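Local coordinates for tryptase inhibitor (Rhipicephalus appendiculatus, PDB 2UUY), which probably inhibits serine proteases such as tryptase through a small, disulfide-rich Kunitz-type domain, the part of the longer tick protein present here, at residues Y23-G26 with V31-G34; N27-Y32 with G44-N49. One frame throughout, in Å; residues are numbered along the deposited sequence. Where two conformers were deposited one is given.

Contact 1: residues Y23-G26 with V31-G34; sequences YCMG and VYEG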
ATOM      1  N   TYR B  23     -15.839   8.267  12.257  1.00  8.43           N
ATOM      2  CA  TYR B  23     -16.245   7.547  13.457  1.00  8.41           C
ATOM      3  C   TYR B  23     -16.857   8.517  14.451  1.00  9.40           C
ATOM      4  O   TYR B  23     -16.379   9.630  14.651  1.00  9.01           O
ATOM      5  CB  TYR B  23     -15.033   6.903  14.127  1.00  9.10           C
ATOM      6  CG  TYR B  23     -14.464   5.660  13.514  1.00  8.67           C
ATOM      7  CD1 TYR B  23     -14.711   4.439  14.085  1.00  9.86           C
ATOM      8  CD2 TYR B  23     -13.582   5.721  12.441  1.00  9.02           C
ATOM      9  CE1 TYR B  23     -14.131   3.294  13.608  1.00 10.97           C
ATOM     10  CE2 TYR B  23     -12.981   4.572  11.959  1.00  8.97           C
ATOM     11  CZ  TYR B  23     -13.262   3.376  12.530  1.00  9.40           C
ATOM     12  OH  TYR B  23     -12.621   2.251  12.051  1.00 10.96           O
ATOM     13  N   CYS B  24     -17.895   8.053  15.108  1.00  9.16           N
ATOM     14  CA  CYS B  24     -18.503   8.809  16.180  1.00  9.27           C
ATOM     15  C   CYS B  24     -17.673   8.739  17.441  1.00  9.54           C
ATOM     16  O   CYS B  24     -17.475   7.635  17.998  1.00 11.28           O
ATOM     17  CB  CYS B  24     -19.882   8.218  16.459  1.00  9.46           C
ATOM     18  SG  CYS B  24     -20.754   9.060  17.795  1.00 10.73           S
ATOM     19  N   MET B  25     -17.166   9.891  17.863  1.00 10.28           N
ATOM     20  CA  MET B  25     -16.338  10.012  19.057  0.50 11.56           C
ATOM     21  C   MET B  25     -17.102  10.861  20.060  1.00 11.80           C
ATOM     22  O   MET B  25     -16.984  12.073  20.078  1.00 14.10           O
ATOM     23  CB  MET B  25     -14.991  10.670  18.721  0.50 12.56           C
ATOM     24  CG  MET B  25     -14.200  10.029  17.585  0.50 15.06           C
ATOM     25  SD  MET B  25     -13.935   8.245  17.695  0.50 20.56           S
ATOM     26  CE  MET B  25     -13.656   7.942  19.419  0.50 19.94           C
ATOM     27  N   GLY B  26     -17.925  10.227  20.872  1.00 11.79           N
ATOM     28  CA  GLY B  26     -18.736  10.941  21.856  1.00 11.92           C
ATOM     29  C   GLY B  26     -19.897  11.647  21.175  1.00 11.76           C
ATOM     30  O   GLY B  26     -20.829  10.998  20.706  1.00 13.26           O
ATOM     31  N   VAL B  31     -12.917  12.416  11.422  1.00 10.53           N
ATOM     32  CA  VAL B  31     -12.291  11.697  10.348  0.50 10.85           C
ATOM     33  C   VAL B  31     -11.037  10.966  10.843  1.00 11.09           C
ATOM     34  O   VAL B  31     -10.244  11.494  11.642  1.00 12.54           O
ATOM     35  CB  VAL B  31     -12.012  12.646   9.163  0.50 10.75           C
ATOM     36  CG1 VAL B  31     -10.801  13.525   9.433  0.50 12.17           C
ATOM     37  CG2 VAL B  31     -11.836  11.832   7.897  0.50 10.70           C
ATOM     38  N   TYR B  32     -10.889   9.744  10.361  1.00  9.73           N
ATOM     39  CA  TYR B  32      -9.717   8.910  10.622  1.00 10.22           C
ATOM     40  C   TYR B  32      -9.172   8.463   9.275  1.00 10.21           C
ATOM     41  O   TYR B  32      -9.921   8.085   8.384  1.00 11.83           O
ATOM     42  CB  TYR B  32     -10.094   7.717  11.512  1.00 10.53           C
ATOM     43  CG  TYR B  32     -10.267   8.171  12.933  1.00 10.41           C
ATOM     44  CD1 TYR B  32      -9.188   8.208  13.800  1.00 12.09           C
ATOM     45  CD2 TYR B  32     -11.486   8.661  13.390  1.00 11.27           C
ATOM     46  CE1 TYR B  32      -9.320   8.700  15.080  1.00 12.84           C
ATOM     47  CE2 TYR B  32     -11.631   9.150  14.655  1.00 11.92           C
ATOM     48  CZ  TYR B  32     -10.559   9.137  15.500  1.00 13.40           C
ATOM     49  OH  TYR B  32     -10.715   9.643  16.772  1.00 16.00           O
ATOM     50  N   GLU B  33      -7.858   8.556   9.125  1.00  9.50           N
ATOM     51  CA  GLU B  33      -7.170   8.212   7.877  1.00  9.70           C
ATOM     52  C   GLU B  33      -6.152   7.123   8.170  1.00  8.31           C
ATOM     53  O   GLU B  33      -5.237   7.339   8.995  1.00  9.42           O
ATOM     54  CB  GLU B  33      -6.445   9.427   7.341  1.00 11.04           C
ATOM     55  CG  GLU B  33      -7.317  10.564   6.877  1.00 15.37           C
ATOM     56  CD  GLU B  33      -6.426  11.734   6.516  1.00 21.59           C
ATOM     57  OE1 GLU B  33      -5.969  11.769   5.375  1.00 22.83           O
ATOM     58  OE2 GLU B  33      -6.078  12.554   7.397  1.00 23.78           O
ATOM     59  N   GLY B  34      -6.297   5.964   7.538  1.00  7.87           N
ATOM     60  CA  GLY B  34      -5.404   4.851   7.819  1.00  8.38           C
ATOM     61  C   GLY B  34      -6.113   3.557   7.534  1.00  7.21           C
ATOM     62  O   GLY B  34      -7.022   3.491   6.707  1.00  8.03           O
TER
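Tyr-32 leans across the beta hairpin to meet Tyr-23 and Met-25, two residues of the partner strand whose side chains rise on the same face of the sheet. From Tyr-32 CB, 4.1 Å from Tyr-23 CD2, the side chain turns with CG anti to its own carbonyl carbon (chi1 -76°), which carries the ring over toward the 23-26 segment. Tyr-32 CD2 makes the tightest ring contact, 3.7 Å from Tyr-23 CD2, and also lies near Tyr-23 CB. The two ring planes stand almost perpendicular, at 84°, but the approach is oblique. Further out, Tyr-32 CE2 comes 3.9 Å from Met-25 SD, the Met-aromatic part of the contact, with the sulfur well off the ring normal. At the tip, Tyr-32 OH lies 3.6 Å from Met-25 CG; the methionine chain, bent at chi2 and chi3, brings its sulfur round to the same hydroxyl. That OH is hydrogen-bonded to Glu-9, so the ring is held at its far end as well as along its flank. With the ring cut back to an alanine, Met-25 and the Tyr-23 ring would probably face a gap, and Glu-9 would lose its hydroxyl partner. The cluster lies near the centre of the domain on the antiparallel pair of strands 19-25 and 28-34, where the N-terminal segment closes over it: Pro-10 touches both tyrosines, while Val-3 and Trp-7 pack on Met-25.

Contact 2: residues N27-Y32 with G44-N49; sequences NCCKVY and GECARN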
ATOM      1  N   ASN B  27     -19.808  12.956  21.064  1.00 11.99           N
ATOM      2  CA  ASN B  27     -20.894  13.773  20.538  1.00 11.95           C
ATOM      3  C   ASN B  27     -20.857  13.969  19.053  1.00 13.04           C
ATOM      4  O   ASN B  27     -21.857  14.384  18.476  1.00 15.39           O
ATOM      5  CB  ASN B  27     -20.833  15.161  21.144  1.00 12.14           C
ATOM      6  CG  ASN B  27     -21.216  15.200  22.583  1.00 11.91           C
ATOM      7  OD1 ASN B  27     -21.736  14.251  23.140  1.00 13.10           O
ATOM      8  ND2 ASN B  27     -20.984  16.349  23.190  1.00 16.06           N
ATOM      9  N   CYS B  28     -19.705  13.737  18.428  1.00 13.22           N
ATOM     10  CA  CYS B  28     -19.471  14.137  17.050  1.00 14.50           C
ATOM     11  C   CYS B  28     -18.601  13.162  16.296  1.00 11.93           C
ATOM     12  O   CYS B  28     -17.862  12.383  16.906  1.00 11.79           O
ATOM     13  CB  CYS B  28     -18.802  15.522  17.021  1.00 17.25           C
ATOM     14  SG  CYS B  28     -17.249  15.702  18.045  1.00 22.99           S
ATOM     15  N   CYS B  29     -18.733  13.184  14.972  1.00 11.30           N
ATOM     16  CA  CYS B  29     -17.956  12.348  14.098  1.00 10.35           C
ATOM     17  C   CYS B  29     -16.671  13.039  13.703  1.00 11.77           C
ATOM     18  O   CYS B  29     -16.634  14.233  13.433  1.00 13.13           O
ATOM     19  CB  CYS B  29     -18.771  11.979  12.859  1.00 11.54           C
ATOM     20  SG  CYS B  29     -20.122  10.841  13.260  1.00 11.71           S
ATOM     21  N   LYS B  30     -15.606  12.244  13.729  1.00 10.65           N
ATOM     22  CA  LYS B  30     -14.276  12.693  13.388  1.00 12.32           C
ATOM     23  C   LYS B  30     -13.724  11.807  12.279  1.00 10.51           C
ATOM     24  O   LYS B  30     -13.993  10.624  12.224  1.00 10.22           O
ATOM     25  CB  LYS B  30     -13.353  12.612  14.608  1.00 13.09           C
ATOM     26  CG  LYS B  30     -11.921  13.079  14.353  1.00 18.22           C
ATOM     27  CD  LYS B  30     -11.166  13.413  15.603  1.00 19.68           C
ATOM     28  CE  LYS B  30      -9.803  13.957  15.268  1.00 23.23           C
ATOM     29  NZ  LYS B  30      -9.830  15.340  14.698  1.00 27.80           N
ATOM     30  N   VAL B  31     -12.917  12.416  11.422  1.00 10.53           N
ATOM     31  CA  VAL B  31     -12.291  11.697  10.348  0.50 10.85           C
ATOM     32  C   VAL B  31     -11.037  10.966  10.843  1.00 11.09           C
ATOM     33  O   VAL B  31     -10.244  11.494  11.642  1.00 12.54           O
ATOM     34  CB  VAL B  31     -12.012  12.646   9.163  0.50 10.75           C
ATOM     35  CG1 VAL B  31     -10.801  13.525   9.433  0.50 12.17           C
ATOM     36  CG2 VAL B  31     -11.836  11.832   7.897  0.50 10.70           C
ATOM     37  N   TYR B  32     -10.889   9.744  10.361  1.00  9.73           N
ATOM     38  CA  TYR B  32      -9.717   8.910  10.622  1.00 10.22           C
ATOM     39  C   TYR B  32      -9.172   8.463   9.275  1.00 10.21           C
ATOM     40  O   TYR B  32      -9.921   8.085   8.384  1.00 11.83           O
ATOM     41  CB  TYR B  32     -10.094   7.717  11.512  1.00 10.53           C
ATOM     42  CG  TYR B  32     -10.267   8.171  12.933  1.00 10.41           C
ATOM     43  CD1 TYR B  32      -9.188   8.208  13.800  1.00 12.09           C
ATOM     44  CD2 TYR B  32     -11.486   8.661  13.390  1.00 11.27           C
ATOM     45  CE1 TYR B  32      -9.320   8.700  15.080  1.00 12.84           C
ATOM     46  CE2 TYR B  32     -11.631   9.150  14.655  1.00 11.92           C
ATOM     47  CZ  TYR B  32     -10.559   9.137  15.500  1.00 13.40           C
ATOM     48  OH  TYR B  32     -10.715   9.643  16.772  1.00 16.00           O
ATOM     49  N   GLY B  44     -22.089  12.056   6.644  1.00  8.80           N
ATOM     50  CA  GLY B  44     -23.483  12.217   7.033  1.00  9.04           C
ATOM     51  C   GLY B  44     -24.080  10.961   7.597  1.00  9.20           C
ATOM     52  O   GLY B  44     -24.982  11.017   8.442  1.00  9.68           O
ATOM     53  N   GLU B  45     -23.602   9.802   7.150  1.00  8.97           N
ATOM     54  CA  GLU B  45     -24.083   8.547   7.701  1.00  9.43           C
ATOM     55  C   GLU B  45     -23.549   8.378   9.126  1.00  8.89           C
ATOM     56  O   GLU B  45     -24.264   7.868   9.984  1.00  9.57           O
ATOM     57  CB  GLU B  45     -23.717   7.376   6.791  1.00 10.80           C
ATOM     58  CG  GLU B  45     -24.444   7.456   5.461  1.00 14.84           C
ATOM     59  CD  GLU B  45     -25.954   7.365   5.634  1.00 17.33           C
ATOM     60  OE1 GLU B  45     -26.471   6.252   5.885  1.00 23.28           O
ATOM     61  OE2 GLU B  45     -26.613   8.426   5.592  1.00 22.25           O
ATOM     62  N   CYS B  46     -22.298   8.761   9.390  1.00  8.76           N
ATOM     63  CA  CYS B  46     -21.808   8.773  10.760  1.00  8.60           C
ATOM     64  C   CYS B  46     -22.622   9.734  11.615  1.00  8.65           C
ATOM     65  O   CYS B  46     -23.056   9.384  12.711  1.00  9.29           O
ATOM     66  CB  CYS B  46     -20.324   9.169  10.753  1.00  8.73           C
ATOM     67  SG  CYS B  46     -19.559   9.084  12.381  1.00  9.90           S
ATOM     68  N   ALA B  47     -22.826  10.948  11.109  1.00  8.78           N
ATOM     69  CA  ALA B  47     -23.433  11.989  11.933  1.00  9.09           C
ATOM     70  C   ALA B  47     -24.842  11.637  12.401  1.00  9.19           C
ATOM     71  O   ALA B  47     -25.192  11.868  13.561  1.00 10.01           O
ATOM     72  CB  ALA B  47     -23.436  13.318  11.184  1.00 10.09           C
ATOM     73  N   ARG B  48     -25.617  10.993  11.548  1.00  9.24           N
ATOM     74  CA  ARG B  48     -26.968  10.647  11.950  1.00 10.96           C
ATOM     75  C   ARG B  48     -26.991   9.486  12.933  1.00 10.17           C
ATOM     76  O   ARG B  48     -28.016   9.232  13.557  1.00 11.81           O
ATOM     77  CB  ARG B  48     -27.848  10.398  10.757  1.00 11.82           C
ATOM     78  CG  ARG B  48     -27.588   9.148  10.015  1.00 11.77           C
ATOM     79  CD  ARG B  48     -28.483   9.135   8.783  1.00 14.44           C
ATOM     80  NE  ARG B  48     -28.361   7.897   8.028  1.00 16.55           N
ATOM     81  CZ  ARG B  48     -29.056   6.807   8.284  1.00 20.90           C
ATOM     82  NH1 ARG B  48     -29.921   6.758   9.293  1.00 23.33           N
ATOM     83  NH2 ARG B  48     -28.855   5.742   7.531  1.00 23.60           N
ATOM     84  N   ASN B  49     -25.836   8.835  13.115  1.00 10.11           N
ATOM     85  CA  ASN B  49     -25.630   7.747  14.053  1.00  9.88           C
ATOM     86  C   ASN B  49     -24.748   8.149  15.222  1.00  9.91           C
ATOM     87  O   ASN B  49     -24.108   7.290  15.836  1.00 11.75           O
ATOM     88  CB  ASN B  49     -25.029   6.538  13.293  1.00 10.99           C
ATOM     89  CG  ASN B  49     -26.071   5.821  12.463  1.00 12.08           C
ATOM     90  OD1 ASN B  49     -26.999   5.195  13.022  1.00 15.57           O
ATOM     91  ND2 ASN B  49     -25.974   5.923  11.142  1.00 13.25           N
TER
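Cys-29 and Cys-46 are joined by a disulfide that ties the second strand of the hairpin to the short C-terminal helix, a strand-to-helix link of the kind found in Kunitz-type inhibitor domains. The covalent SG-SG bond between Cys-29 and Cys-46 measures 2.0 Å, and its chi3 of -92° is close to the relaxed right-angle twist of a disulfide. The two half-cystines reach it differently. Cys-29 places SG anti to its carbonyl carbon and beside its own N, whereas the helical Cys-46 swings SG anti to its backbone N (chi1 -175°), and the two sulfurs meet between the strand and the helix. The CB atoms of Cys-29 and Cys-46 end 3.8 Å apart. Both residues are buried, with Tyr-22 against Cys-46 and Cys-50 against Cys-29.

Ala-47, the third residue with surface covered here, stands at the margin: its backbone N is 3.5 Å from Cys-29 SG, a packing contact beside the bridge. The chain around the helical cysteine is braced from within its own segment. Arg-48 grips the carboxylate of Glu-45 side-on, NH2 lying 2.9 Å from Glu-45 OE1 on its syn side and NE 3.0 Å from Glu-45 OE2 from above the carboxylate plane. Asn-49 then folds back across one face of the Arg-48 guanidinium, and its ND2 donates to Glu-45 O at 2.8 Å, with an N-H...O angle of 159°.

In the fold
The residue ranges of contacts 1 and 2 overlap at Val-31 and Tyr-32 on strand 28-34, and their centres lie about 7 Å apart. Side chains alternate along this strand: Cys-29 is directed to the C-terminal helix in contact 2, while Tyr-32 serves the aromatic cluster with strand 19-25 in contact 1. The contacts touch directly where Cys-46 SG comes within 3.4 Å of Cys-24 N, and Tyr-23 O lies 2.9 Å from Lys-30 N in a probable hydrogen bond of the hairpin ladder. Two further disulfides leave the same region, Cys-24 to Cys-50 and Cys-28 to Cys-1, fastening both chain ends to the hairpin around which contact 1 and contact 2 are built.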